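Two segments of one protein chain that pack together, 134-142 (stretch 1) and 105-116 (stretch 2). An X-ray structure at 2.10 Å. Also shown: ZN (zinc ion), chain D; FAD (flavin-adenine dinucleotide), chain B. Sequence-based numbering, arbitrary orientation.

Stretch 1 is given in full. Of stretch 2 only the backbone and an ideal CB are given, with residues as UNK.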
# COMPACT_ATOMS: atom_id res chain seq x y z
N GLY A 134 9.00 7.35 1.61
CA GLY A 134 9.20 6.79 2.96
C GLY A 134 8.50 5.47 3.28
O GLY A 134 8.80 4.84 4.30
N VAL A 135 7.59 5.04 2.40
CA VAL A 135 6.92 3.75 2.58
C VAL A 135 7.93 2.61 2.67
O VAL A 135 8.89 2.55 1.92
CB VAL A 135 5.86 3.52 1.48
CG1 VAL A 135 5.32 2.08 1.50
CG2 VAL A 135 4.70 4.49 1.71
N GLY A 136 7.73 1.71 3.62
CA GLY A 136 8.60 0.55 3.75
C GLY A 136 8.28 -0.51 2.70
O GLY A 136 7.11 -0.73 2.35
N ILE A 137 9.34 -1.13 2.17
CA ILE A 137 9.21 -2.26 1.27
C ILE A 137 8.32 -3.40 1.83
O ILE A 137 7.52 -3.98 1.08
CB ILE A 137 10.61 -2.82 0.86
CG1 ILE A 137 10.49 -3.79 -0.31
CG2 ILE A 137 11.38 -3.44 2.04
CD1 ILE A 137 11.83 -4.43 -0.70
N SER A 138 8.43 -3.71 3.14
CA SER A 138 7.77 -4.93 3.63
C SER A 138 6.26 -4.82 3.73
O SER A 138 5.58 -5.65 3.20
CB SER A 138 8.38 -5.48 4.92
OG SER A 138 9.74 -5.77 4.72
N GLY A 139 5.74 -3.80 4.43
CA GLY A 139 4.28 -3.61 4.46
C GLY A 139 3.67 -3.44 3.08
O GLY A 139 2.59 -3.96 2.79
N HIS A 140 4.37 -2.71 2.22
CA HIS A 140 3.89 -2.36 0.88
C HIS A 140 3.78 -3.61 -0.00
O HIS A 140 2.69 -3.91 -0.52
CB HIS A 140 4.84 -1.34 0.24
CG HIS A 140 4.33 -0.72 -1.04
ND1 HIS A 140 3.30 0.20 -1.06
CD2 HIS A 140 4.78 -0.81 -2.32
CE1 HIS A 140 3.12 0.63 -2.30
NE2 HIS A 140 3.99 0.01 -3.08
N PHE A 141 4.90 -4.31 -0.16
CA PHE A 141 4.94 -5.48 -1.04
C PHE A 141 4.11 -6.65 -0.50
O PHE A 141 3.56 -7.43 -1.27
CB PHE A 141 6.40 -5.93 -1.27
CG PHE A 141 7.19 -5.07 -2.25
CD1 PHE A 141 7.41 -3.70 -2.02
CD2 PHE A 141 7.73 -5.66 -3.40
CE1 PHE A 141 8.16 -2.94 -2.93
CE2 PHE A 141 8.47 -4.91 -4.32
CZ PHE A 141 8.71 -3.54 -4.07
N ALA A 142 4.02 -6.79 0.82
CA ALA A 142 3.33 -7.95 1.40
C ALA A 142 1.82 -7.94 1.13
O ALA A 142 1.15 -8.97 1.30
CB ALA A 142 3.59 -8.04 2.92
N UNK A 105 18.13 -8.96 -4.26
CA UNK A 105 17.78 -9.40 -2.91
C UNK A 105 17.83 -8.15 -2.05
O UNK A 105 18.80 -7.39 -2.15
CB UNK A 105 18.72 -10.49 -2.39
N UNK A 106 16.77 -7.93 -1.26
CA UNK A 106 16.58 -6.68 -0.51
C UNK A 106 16.19 -6.89 0.96
O UNK A 106 15.33 -7.73 1.29
CB UNK A 106 15.50 -5.84 -1.20
N UNK A 107 16.83 -6.13 1.83
CA UNK A 107 16.53 -6.13 3.27
C UNK A 107 15.15 -5.51 3.52
O UNK A 107 14.69 -4.72 2.71
CB UNK A 107 17.60 -5.37 4.05
N UNK A 108 14.49 -5.88 4.64
CA UNK A 108 13.06 -5.61 4.81
C UNK A 108 12.72 -4.22 5.36
O UNK A 108 11.54 -3.91 5.57
CB UNK A 108 12.46 -6.67 5.74
N UNK A 109 13.76 -3.41 5.58
CA UNK A 109 13.61 -2.06 6.13
C UNK A 109 13.86 -0.97 5.10
O UNK A 109 13.68 0.22 5.41
CB UNK A 109 14.56 -1.87 7.31
N UNK A 110 14.27 -1.36 3.89
CA UNK A 110 14.43 -0.42 2.77
C UNK A 110 13.12 0.24 2.45
O UNK A 110 12.07 -0.45 2.26
CB UNK A 110 14.97 -1.13 1.53
N UNK A 111 13.16 1.57 2.36
CA UNK A 111 12.00 2.35 1.91
C UNK A 111 11.97 2.53 0.39
O UNK A 111 13.01 2.46 -0.29
CB UNK A 111 12.00 3.72 2.59
N UNK A 112 10.77 2.76 -0.15
CA UNK A 112 10.56 2.79 -1.59
C UNK A 112 11.52 3.75 -2.30
O UNK A 112 12.12 3.40 -3.31
CB UNK A 112 9.11 3.18 -1.89
N UNK A 113 11.64 4.97 -1.78
CA UNK A 113 12.54 5.95 -2.43
C UNK A 113 13.97 5.46 -2.43
O UNK A 113 14.68 5.64 -3.42
CB UNK A 113 12.46 7.31 -1.73
N UNK A 114 14.39 4.82 -1.34
CA UNK A 114 15.75 4.29 -1.24
C UNK A 114 15.97 3.08 -2.18
O UNK A 114 16.96 3.02 -2.91
CB UNK A 114 16.04 3.89 0.21
N UNK A 115 15.03 2.14 -2.14
CA UNK A 115 15.01 1.00 -3.08
C UNK A 115 15.14 1.52 -4.51
O UNK A 115 16.01 1.05 -5.27
CB UNK A 115 13.73 0.18 -2.93
N UNK A 116 14.31 2.49 -4.87
CA UNK A 116 14.30 2.99 -6.26
C UNK A 116 15.62 3.67 -6.60
O UNK A 116 16.12 3.54 -7.71
CB UNK A 116 13.14 3.97 -6.47
ZN ZN D . 19.72 5.44 -0.15
PA FAD B . 4.44 -0.85 8.46
O1A FAD B . 5.86 -0.91 8.96
O2A FAD B . 3.52 -0.00 9.30
O5B FAD B . 3.85 -2.33 8.38
C5B FAD B . 2.62 -2.57 7.70
C4B FAD B . 2.17 -4.01 7.99
O4B FAD B . 3.11 -4.93 7.44
C3B FAD B . 2.08 -4.31 9.48
O3B FAD B . 1.10 -5.33 9.68
C2B FAD B . 3.45 -4.92 9.75
O2B FAD B . 3.57 -5.73 10.89
C1B FAD B . 3.66 -5.71 8.47
N9A FAD B . 5.09 -5.88 8.21
C8A FAD B . 6.09 -4.92 8.23
N7A FAD B . 7.26 -5.55 7.93
C5A FAD B . 7.01 -6.85 7.70
C6A FAD B . 7.85 -7.92 7.37
N6A FAD B . 9.18 -7.73 7.19
N1A FAD B . 7.27 -9.16 7.18
C2A FAD B . 5.90 -9.35 7.37
N3A FAD B . 5.08 -8.31 7.74
C4A FAD B . 5.64 -7.07 7.89
N1 FAD B . -0.02 2.28 -0.94
C2 FAD B . -0.07 1.92 -2.29
O2 FAD B . -0.43 0.79 -2.65
N3 FAD B . 0.38 2.86 -3.21
C4 FAD B . 0.96 4.08 -2.89
O4 FAD B . 1.44 4.82 -3.78
C4X FAD B . 0.94 4.43 -1.44
N5 FAD B . 1.45 5.58 -1.03
C5X FAD B . 1.55 5.90 0.30
C6 FAD B . 2.19 7.09 0.72
C7 FAD B . 2.41 7.35 2.06
C7M FAD B . 3.09 8.66 2.51
C8 FAD B . 2.09 6.35 3.01
C8M FAD B . 2.34 6.58 4.49
C9 FAD B . 1.41 5.21 2.63
C9A FAD B . 1.14 4.95 1.27
N10 FAD B . 0.57 3.73 0.83
C10 FAD B . 0.37 3.48 -0.52
C1' FAD B . 0.12 2.72 1.85
C2' FAD B . 1.20 1.67 2.07
O2' FAD B . 1.23 0.79 0.95
C3' FAD B . 0.88 0.85 3.30
O3' FAD B . 0.68 1.71 4.40
C4' FAD B . 2.02 -0.14 3.57
O4' FAD B . 1.51 -1.23 4.27
C5' FAD B . 3.18 0.51 4.32
O5' FAD B . 4.20 -0.42 4.52
P FAD B . 5.27 -0.17 5.72
O1P FAD B . 6.34 -1.23 5.70
O2P FAD B . 5.83 1.25 5.61
O3P FAD B . 4.28 -0.26 6.97

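Position 105 has nothing of stretch 1 within reach of its CB. Many residues would suit. It is His105.

Position 106 points its CB toward stretch 1, and the ideal CB sits 4.0 Å from Ile137 CD1. The strand backbone and this methyl favor an apolar, perhaps branched side chain. Val106 fits, with CG1 3.7 Å from Ile137 CD1.

Position 107 points away, leaving room for a polar or long side chain. It is Glu107.

At position 108 phi is -86° and psi 2°, inside a type I turn. The ideal CB is tight against Ser138 OG, at 3.0 Å, so a compact side chain is expected; Ala, Ser or Pro could serve. The residue is Pro108. Its backbone O accepts a hydrogen bond from Ser138 OG at 2.7 Å.

Position 109 points away, and its backbone angles demand no particular residue. It is Gly109.

Position 110 points sideways, its ideal CB 4.3 Å from Ile137 CG2. A small or modest apolar residue would suit. Ala110 places CB 4.2 Å from Ile137 CG2, while its O accepts from Ile137 N at 2.8 Å.

Position 111 precedes a helix and forms a single beta bridge with Gly136. The ideal CB is 3.4 Å from Val135 O and 3.8 Å from Gly134 O. Val135 O is taken by the N of 112, but Gly134 O can accept, so a donor such as Ser, Asn, Lys or Arg is plausible. The Arg111 chain is extended through chi3, and chi4 near -89° turns the guanidinium across the chain, so that NH1 donates to Gly134 O at 2.7 Å.

Position 112 starts the helix, and its N donates to Val135 O at 2.8 Å. The CB points sideways, but between Val135, His140 and Phe141 there is an apolar space that a longer side chain can reach. Leu, Met or Ile would be candidates. Leu112 fills it: CD1 lies over one face of the His140 ring, 3.9 Å from the ring centroid, and CD2 meets the edge of Phe141 at CE1, 3.8 Å away.

Position 113 has its ideal CB 4.8 Å from Gly134 N, so a small residue is easy to place. It is Gly113.

Position 114 faces no part of stretch 1. The ideal CB lies about 4.0 Å from the zinc, so His, Asp or Glu could be a ligand. His114 binds zinc through ND1 at 2.0 Å.

Position 115 points toward Ile137 and Phe141, asking for a large apolar side chain. Leu115 brings CD2 to 3.9 Å from Phe141 CZ.

Position 116 is out of reach. It is Ala116.

Stretch 2 105-116: HVEPGARLGHLA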
# COMPACT_ATOMS: atom_id res chain seq x y z
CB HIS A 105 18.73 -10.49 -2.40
CG HIS A 105 18.59 -11.79 -3.12
ND1 HIS A 105 18.92 -13.00 -2.55
CD2 HIS A 105 18.10 -12.08 -4.35
CE1 HIS A 105 18.69 -13.97 -3.41
NE2 HIS A 105 18.17 -13.45 -4.51
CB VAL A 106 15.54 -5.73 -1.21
CG1 VAL A 106 15.56 -4.31 -0.57
CG2 VAL A 106 15.86 -5.65 -2.72
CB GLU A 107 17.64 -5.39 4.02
CG GLU A 107 18.87 -6.29 4.21
CD GLU A 107 19.99 -5.65 5.03
OE1 GLU A 107 20.21 -4.42 4.97
OE2 GLU A 107 20.67 -6.40 5.73
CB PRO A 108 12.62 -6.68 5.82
CG PRO A 108 13.83 -6.95 6.66
CD PRO A 108 15.03 -6.72 5.74
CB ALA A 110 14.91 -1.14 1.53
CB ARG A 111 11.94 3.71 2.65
CG ARG A 111 11.69 3.53 4.17
CD ARG A 111 12.11 4.80 4.97
NE ARG A 111 12.14 4.57 6.42
CZ ARG A 111 11.09 4.74 7.24
NH1 ARG A 111 9.92 5.14 6.75
NH2 ARG A 111 11.23 4.54 8.55
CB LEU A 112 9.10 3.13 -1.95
CG LEU A 112 8.01 2.16 -1.49
CD1 LEU A 112 6.71 2.48 -2.17
CD2 LEU A 112 8.36 0.66 -1.75
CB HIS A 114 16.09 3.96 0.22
CG HIS A 114 17.39 3.23 0.41
ND1 HIS A 114 18.62 3.82 0.26
CD2 HIS A 114 17.64 1.94 0.74
CE1 HIS A 114 19.57 2.94 0.50
NE2 HIS A 114 19.00 1.78 0.78
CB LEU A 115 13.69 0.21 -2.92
CG LEU A 115 13.46 -0.87 -3.96
CD1 LEU A 115 14.56 -1.97 -3.83
CD2 LEU A 115 12.02 -1.47 -3.84
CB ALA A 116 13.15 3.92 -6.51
O HOH W 1 21.07 5.15 -1.82
O HOH W 2 20.75 6.27 1.47
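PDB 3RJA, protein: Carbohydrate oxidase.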